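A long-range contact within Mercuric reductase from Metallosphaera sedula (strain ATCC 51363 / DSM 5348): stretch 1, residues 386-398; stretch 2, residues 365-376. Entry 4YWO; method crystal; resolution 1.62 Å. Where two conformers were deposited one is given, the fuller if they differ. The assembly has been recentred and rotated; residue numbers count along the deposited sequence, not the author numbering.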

ATOM      1  N   SER A 386       4.871 -14.032  -3.454  1.00 15.53           N
ATOM      2  CA  SER A 386       4.859 -13.076  -4.585  1.00 16.53           C
ATOM      3  C   SER A 386       6.225 -12.499  -4.777  1.00 14.58           C
ATOM      4  O   SER A 386       6.511 -11.318  -4.624  1.00 14.95           O
ATOM      5  CB  SER A 386       3.776 -12.010  -4.331  1.00 17.96           C
ATOM      6  OG  SER A 386       3.605 -11.288  -5.567  1.00 19.18           O
ATOM      7  N   ARG A 387       7.163 -13.393  -5.092  1.00 15.67           N
ATOM      8  CA  ARG A 387       8.558 -13.000  -5.103  1.00 15.89           C
ATOM      9  C   ARG A 387       9.018 -12.350  -6.423  1.00 14.65           C
ATOM     10  O   ARG A 387      10.087 -11.734  -6.391  1.00 17.64           O
ATOM     11  CB  ARG A 387       9.468 -14.244  -4.863  1.00 18.26           C
ATOM     12  CG  ARG A 387       9.271 -14.826  -3.468  1.00 16.80           C
ATOM     13  CD  ARG A 387      10.130 -16.062  -3.398  1.00 26.09           C
ATOM     14  NE  ARG A 387      10.379 -16.544  -2.082  1.00 33.49           N
ATOM     15  CZ  ARG A 387       9.599 -17.288  -1.323  1.00 42.89           C
ATOM     16  NH1 ARG A 387       8.295 -17.553  -1.655  1.00 50.45           N
ATOM     17  NH2 ARG A 387      10.153 -17.724  -0.150  1.00 35.65           N
ATOM     18  N   LEU A 388       8.248 -12.407  -7.510  1.00 14.47           N
ATOM     19  CA  LEU A 388       8.618 -11.773  -8.750  1.00 16.48           C
ATOM     20  C   LEU A 388       8.599 -10.240  -8.591  1.00 16.93           C
ATOM     21  O   LEU A 388       7.673  -9.708  -7.937  1.00 17.92           O
ATOM     22  CB  LEU A 388       7.674 -12.196  -9.850  1.00 17.76           C
ATOM     23  CG  LEU A 388       8.014 -11.614 -11.221  1.00 19.04           C
ATOM     24  CD1 LEU A 388       7.672 -12.533 -12.391  1.00 24.66           C
ATOM     25  CD2 LEU A 388       7.377 -10.260 -11.436  1.00 20.51           C
ATOM     26  N   GLY A 389       9.635  -9.591  -9.045  1.00 14.49           N
ATOM     27  CA  GLY A 389       9.644  -8.141  -9.089  1.00 14.11           C
ATOM     28  C   GLY A 389      10.847  -7.497  -8.527  1.00 13.61           C
ATOM     29  O   GLY A 389      11.850  -8.137  -8.212  1.00 14.12           O
ATOM     30  N   PHE A 390      10.748  -6.202  -8.362  1.00 11.97           N
ATOM     31  CA  PHE A 390      11.816  -5.372  -7.919  1.00 11.84           C
ATOM     32  C   PHE A 390      11.371  -4.012  -7.475  1.00 14.21           C
ATOM     33  O   PHE A 390      10.247  -3.581  -7.767  1.00 12.78           O
ATOM     34  CB  PHE A 390      12.902  -5.184  -9.039  1.00 11.81           C
ATOM     35  CG  PHE A 390      12.417  -4.352 -10.191  1.00 11.80           C
ATOM     36  CD1 PHE A 390      12.483  -2.956 -10.161  1.00 12.43           C
ATOM     37  CD2 PHE A 390      11.648  -4.915 -11.202  1.00 12.76           C
ATOM     38  CE1 PHE A 390      11.908  -2.190 -11.188  1.00 13.77           C
ATOM     39  CE2 PHE A 390      11.101  -4.169 -12.222  1.00 13.31           C
ATOM     40  CZ  PHE A 390      11.191  -2.807 -12.215  1.00 13.62           C
ATOM     41  N   VAL A 391      12.266  -3.310  -6.803  1.00 13.69           N
ATOM     42  CA  VAL A 391      12.066  -1.868  -6.503  1.00 14.59           C
ATOM     43  C   VAL A 391      13.349  -1.153  -6.945  1.00 14.25           C
ATOM     44  O   VAL A 391      14.467  -1.542  -6.548  1.00 15.02           O
ATOM     45  CB  VAL A 391      11.719  -1.572  -5.026  1.00 16.45           C
ATOM     46  CG1 VAL A 391      11.472  -0.120  -4.859  1.00 17.03           C
ATOM     47  CG2 VAL A 391      10.503  -2.324  -4.688  1.00 17.67           C
ATOM     48  N   LYS A 392      13.192  -0.125  -7.783  1.00 12.42           N
ATOM     49  CA  LYS A 392      14.349   0.673  -8.264  1.00 13.31           C
ATOM     50  C   LYS A 392      14.169   2.101  -7.807  1.00 13.61           C
ATOM     51  O   LYS A 392      13.080   2.684  -7.936  1.00 15.22           O
ATOM     52  CB  LYS A 392      14.402   0.658  -9.759  1.00 13.80           C
ATOM     53  CG  LYS A 392      15.603   1.336 -10.385  1.00 16.77           C
ATOM     54  CD  LYS A 392      15.622   0.979 -11.896  1.00 19.70           C
ATOM     55  CE  LYS A 392      16.901   1.402 -12.510  1.00 23.66           C
ATOM     56  NZ  LYS A 392      16.936   1.011 -13.965  1.00 23.34           N
ATOM     57  N   MET A 393      15.220   2.672  -7.274  1.00 11.91           N
ATOM     58  CA  MET A 393      15.225   4.038  -6.735  1.00 12.91           C
ATOM     59  C   MET A 393      16.312   4.845  -7.391  1.00 14.06           C
ATOM     60  O   MET A 393      17.424   4.299  -7.584  1.00 14.96           O
ATOM     61  CB  MET A 393      15.332   4.021  -5.213  1.00 13.42           C
ATOM     62  CG  MET A 393      15.292   5.399  -4.483  1.00 13.50           C
ATOM     63  SD  MET A 393      15.287   5.256  -2.715  1.00 17.21           S
ATOM     64  CE  MET A 393      13.573   4.841  -2.456  1.00 18.41           C
ATOM     65  N   VAL A 394      15.997   6.051  -7.799  1.00 12.95           N
ATOM     66  CA  VAL A 394      16.925   6.923  -8.488  1.00 14.32           C
ATOM     67  C   VAL A 394      17.080   8.224  -7.737  1.00 16.65           C
ATOM     68  O   VAL A 394      16.078   8.816  -7.317  1.00 14.07           O
ATOM     69  CB  VAL A 394      16.434   7.247  -9.892  1.00 16.07           C
ATOM     70  CG1 VAL A 394      17.403   8.136 -10.649  1.00 18.67           C
ATOM     71  CG2 VAL A 394      16.038   6.026 -10.724  1.00 18.19           C
ATOM     72  N   THR A 395      18.337   8.653  -7.469  1.00 16.02           N
ATOM     73  CA  THR A 395      18.524   9.927  -6.716  1.00 16.78           C
ATOM     74  C   THR A 395      19.319  10.870  -7.600  1.00 20.11           C
ATOM     75  O   THR A 395      20.080  10.440  -8.447  1.00 19.27           O
ATOM     76  CB  THR A 395      19.260   9.800  -5.366  1.00 17.87           C
ATOM     77  OG1 THR A 395      20.621   9.297  -5.623  1.00 21.14           O
ATOM     78  CG2 THR A 395      18.532   8.824  -4.416  1.00 20.25           C
ATOM     79  N   MET A 396      19.105  12.190  -7.431  1.00 20.46           N
ATOM     80  CA  MET A 396      19.851  13.209  -8.213  1.00 23.20           C
ATOM     81  C   MET A 396      20.257  14.215  -7.131  1.00 24.06           C
ATOM     82  O   MET A 396      19.417  14.739  -6.402  1.00 21.28           O
ATOM     83  CB  MET A 396      18.933  13.786  -9.275  1.00 26.86           C
ATOM     84  CG  MET A 396      19.246  15.241  -9.675  1.00 36.02           C
ATOM     85  SD  MET A 396      20.640  14.992 -10.742  1.00 45.21           S
ATOM     86  CE  MET A 396      19.566  14.816 -12.204  1.00 38.72           C
ATOM     87  N   ASN A 397      21.571  14.409  -6.985  1.00 24.69           N
ATOM     88  CA  ASN A 397      22.116  15.261  -5.933  0.50 25.12           C
ATOM     89  C   ASN A 397      21.648  14.917  -4.538  1.00 25.44           C
ATOM     90  O   ASN A 397      21.405  15.783  -3.688  1.00 27.40           O
ATOM     91  CB  ASN A 397      21.894  16.724  -6.334  0.50 26.79           C
ATOM     92  CG  ASN A 397      22.803  17.071  -7.454  0.50 25.71           C
ATOM     93  OD1 ASN A 397      23.892  16.510  -7.478  0.50 23.62           O
ATOM     94  ND2 ASN A 397      22.337  17.825  -8.469  0.50 28.20           N
ATOM     95  N   GLY A 398      21.461  13.631  -4.314  1.00 20.80           N
ATOM     96  CA  GLY A 398      21.122  13.064  -3.070  1.00 21.37           C
ATOM     97  C   GLY A 398      19.615  13.096  -2.752  1.00 21.24           C
ATOM     98  O   GLY A 398      19.239  12.616  -1.741  1.00 24.44           O
TER
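Stretch 2 365-376: EGEVEARVLPMS

Stretch 2 lies beside stretch 1 as its antiparallel partner in a β-sheet, held mainly by a regular ladder of backbone hydrogen bonds. Residues 368-374 are extended and run against strand 390-396, their N-to-C directions 167° apart and their axes approaching to 4.6 Å. The register pairs Phe390 with Pro374, Lys392 with Val372, Val394 with Ala370 and Met396 with Val368, alternating with the hydrogen-bonded pairs Val391-Leu373, Met393-Arg371 and Thr395-Glu369. In each of these three, both amides bond to the opposite carbonyl: Leu373 N to Val391 O and Val391 N to Leu373 O at 2.8 Å, Arg371 N to Met393 O at 3.0 Å and Met393 N to Arg371 O at 2.9 Å, Glu369 N to Thr395 O at 3.1 Å and Thr395 N to Glu369 O at 2.8 Å. Pro374, lacking an amide hydrogen, suits a non-hydrogen-bonded position.

β-Branched valine favours extended backbone, and on the face carrying Phe390, Lys392, Val394 and Met396 it supplies apolar contacts: Val372 CG1 lies 3.9 Å from Phe390 CB, and Val368 CG1 4.1 Å from Val394 CG1. The small Ala370 sits opposite Val394. On the other face, the flexible side chain of Met375 brings its CE to 3.8 Å from Val391 CG2.

Both ends are secured beyond the strands. Met375 begins a 3-10 segment, yet its N still bonds to Gly389 O at 2.9 Å; a water links Gly389 O, Arg387 O and Ser376 N. At the other end Asn397 N donates to Glu367 O at 2.8 Å, while its side-chain OD1 accepts from Glu367 N at 3.1 Å, substituting for a backbone carbonyl. Gly366 is bare where Met396 SD packs 3.5 Å from its CA; a CB there would clash with that sulfur.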

ATOM      1  N   GLU A 365      21.972  17.372 -15.783  1.00 40.62           N
ATOM      2  CA  GLU A 365      23.241  17.594 -15.095  1.00 45.09           C
ATOM      3  C   GLU A 365      23.022  17.300 -13.612  1.00 40.40           C
ATOM      4  O   GLU A 365      21.977  17.629 -13.077  1.00 51.87           O
ATOM      5  CB  GLU A 365      23.709  19.027 -15.331  1.00 53.74           C
ATOM      6  CG  GLU A 365      23.898  19.330 -16.810  1.00 60.86           C
ATOM      7  CD  GLU A 365      24.565  20.672 -17.051  1.00 68.87           C
ATOM      8  OE1 GLU A 365      24.264  21.632 -16.287  1.00 60.40           O
ATOM      9  OE2 GLU A 365      25.388  20.751 -18.002  1.00 75.75           O
ATOM     10  N   GLY A 366      23.976  16.669 -12.956  1.00 37.48           N
ATOM     11  CA  GLY A 366      23.790  16.356 -11.562  1.00 34.61           C
ATOM     12  C   GLY A 366      24.406  15.011 -11.249  1.00 30.34           C
ATOM     13  O   GLY A 366      24.775  14.283 -12.129  1.00 35.80           O
ATOM     14  N   GLU A 367      24.595  14.738  -9.985  1.00 28.44           N
ATOM     15  CA  GLU A 367      25.198  13.496  -9.544  0.50 26.64           C
ATOM     16  C   GLU A 367      24.044  12.456  -9.393  1.00 25.48           C
ATOM     17  O   GLU A 367      23.203  12.643  -8.510  1.00 24.54           O
ATOM     18  CB  GLU A 367      25.871  13.683  -8.182  0.50 31.55           C
ATOM     19  CG  GLU A 367      27.134  14.568  -8.194  0.50 36.86           C
ATOM     20  CD  GLU A 367      28.057  14.310  -7.003  0.50 43.30           C
ATOM     21  OE1 GLU A 367      29.146  14.935  -6.932  0.50 46.10           O
ATOM     22  OE2 GLU A 367      27.716  13.459  -6.139  0.50 48.54           O
ATOM     23  N   VAL A 368      24.056  11.411 -10.218  1.00 21.88           N
ATOM     24  CA  VAL A 368      22.922  10.422 -10.198  1.00 22.32           C
ATOM     25  C   VAL A 368      23.377   9.134  -9.568  1.00 24.59           C
ATOM     26  O   VAL A 368      24.448   8.655  -9.892  1.00 22.31           O
ATOM     27  CB  VAL A 368      22.342  10.255 -11.579  1.00 19.53           C
ATOM     28  CG1 VAL A 368      21.289   9.116 -11.655  1.00 21.85           C
ATOM     29  CG2 VAL A 368      21.720  11.518 -12.066  1.00 22.91           C
ATOM     30  N   GLU A 369      22.591   8.561  -8.622  1.00 19.12           N
ATOM     31  CA  GLU A 369      22.779   7.210  -8.173  1.00 18.53           C
ATOM     32  C   GLU A 369      21.472   6.410  -8.374  1.00 19.02           C
ATOM     33  O   GLU A 369      20.378   6.993  -8.358  1.00 19.35           O
ATOM     34  CB  GLU A 369      23.219   7.138  -6.744  1.00 21.11           C
ATOM     35  CG  GLU A 369      24.519   7.884  -6.401  1.00 27.41           C
ATOM     36  CD  GLU A 369      24.964   7.637  -4.963  1.00 41.75           C
ATOM     37  OE1 GLU A 369      24.875   8.591  -4.135  1.00 57.30           O
ATOM     38  OE2 GLU A 369      25.365   6.490  -4.627  1.00 58.49           O
ATOM     39  N   ALA A 370      21.601   5.138  -8.504  1.00 15.59           N
ATOM     40  CA  ALA A 370      20.420   4.276  -8.613  1.00 16.66           C
ATOM     41  C   ALA A 370      20.687   2.943  -7.969  1.00 17.97           C
ATOM     42  O   ALA A 370      21.845   2.427  -8.022  1.00 17.37           O
ATOM     43  CB  ALA A 370      20.023   4.097 -10.041  1.00 18.34           C
ATOM     44  N   ARG A 371      19.665   2.277  -7.410  1.00 15.80           N
ATOM     45  CA  ARG A 371      19.810   0.953  -6.865  1.00 14.35           C
ATOM     46  C   ARG A 371      18.548   0.189  -7.214  1.00 14.88           C
ATOM     47  O   ARG A 371      17.417   0.756  -7.279  1.00 15.26           O
ATOM     48  CB  ARG A 371      20.031   0.913  -5.364  1.00 15.36           C
ATOM     49  CG  ARG A 371      21.245   1.608  -4.793  1.00 16.61           C
ATOM     50  CD  ARG A 371      22.495   0.785  -5.165  1.00 18.42           C
ATOM     51  NE  ARG A 371      23.720   1.425  -4.623  1.00 20.48           N
ATOM     52  CZ  ARG A 371      24.365   2.427  -5.160  1.00 24.18           C
ATOM     53  NH1 ARG A 371      24.089   2.927  -6.316  1.00 24.41           N
ATOM     54  NH2 ARG A 371      25.455   2.914  -4.546  1.00 30.61           N
ATOM     55  N   VAL A 372      18.722  -1.111  -7.330  1.00 13.76           N
ATOM     56  CA  VAL A 372      17.605  -2.035  -7.559  1.00 13.84           C
ATOM     57  C   VAL A 372      17.645  -3.142  -6.530  1.00 17.45           C
ATOM     58  O   VAL A 372      18.681  -3.802  -6.330  1.00 18.10           O
ATOM     59  CB  VAL A 372      17.661  -2.706  -8.951  1.00 14.26           C
ATOM     60  CG1 VAL A 372      16.528  -3.743  -9.116  1.00 16.94           C
ATOM     61  CG2 VAL A 372      17.663  -1.700 -10.079  1.00 17.50           C
ATOM     62  N   LEU A 373      16.560  -3.302  -5.792  1.00 14.75           N
ATOM     63  CA  LEU A 373      16.332  -4.323  -4.780  1.00 14.41           C
ATOM     64  C   LEU A 373      15.399  -5.409  -5.385  1.00 17.50           C
ATOM     65  O   LEU A 373      14.273  -5.096  -5.858  1.00 15.31           O
ATOM     66  CB  LEU A 373      15.570  -3.723  -3.609  1.00 16.44           C
ATOM     67  CG  LEU A 373      15.283  -4.643  -2.417  1.00 20.39           C
ATOM     68  CD1 LEU A 373      16.466  -4.750  -1.515  1.00 23.11           C
ATOM     69  CD2 LEU A 373      14.044  -4.126  -1.642  1.00 21.81           C
ATOM     70  N   PRO A 374      15.761  -6.703  -5.392  1.00 14.96           N
ATOM     71  CA  PRO A 374      14.813  -7.727  -5.818  1.00 15.55           C
ATOM     72  C   PRO A 374      13.672  -7.917  -4.854  1.00 13.53           C
ATOM     73  O   PRO A 374      13.923  -7.955  -3.625  1.00 15.01           O
ATOM     74  CB  PRO A 374      15.636  -9.025  -5.810  1.00 18.17           C
ATOM     75  CG  PRO A 374      16.864  -8.708  -5.126  1.00 18.54           C
ATOM     76  CD  PRO A 374      17.069  -7.267  -4.939  1.00 17.08           C
ATOM     77  N   MET A 375      12.457  -8.153  -5.363  1.00 14.55           N
ATOM     78  CA  MET A 375      11.381  -8.421  -4.478  1.00 15.91           C
ATOM     79  C   MET A 375      11.524  -9.734  -3.691  1.00 17.50           C
ATOM     80  O   MET A 375      11.008  -9.871  -2.608  1.00 15.94           O
ATOM     81  CB  MET A 375      10.135  -8.463  -5.378  1.00 19.41           C
ATOM     82  CG  MET A 375       8.836  -8.404  -4.767  1.00 21.36           C
ATOM     83  SD  MET A 375       8.476  -7.058  -3.591  1.00 18.49           S
ATOM     84  CE  MET A 375       8.482  -5.563  -4.407  1.00 18.87           C
ATOM     85  N   SER A 376      12.322 -10.650  -4.184  1.00 16.45           N
ATOM     86  CA  SER A 376      12.567 -11.908  -3.541  1.00 19.68           C
ATOM     87  C   SER A 376      13.264 -11.681  -2.207  1.00 21.79           C
ATOM     88  O   SER A 376      13.114 -12.598  -1.383  1.00 27.67           O
ATOM     89  CB  SER A 376      13.418 -12.787  -4.517  1.00 20.01           C
ATOM     90  OG  SER A 376      14.656 -12.234  -4.689  1.00 21.31           O
TER
HETATM   91  O   HOH W   1      22.378  11.302  -6.024  1.00 20.82           O
HETATM   92  O   HOH W   2      12.552 -10.826  -7.253  1.00 19.20           O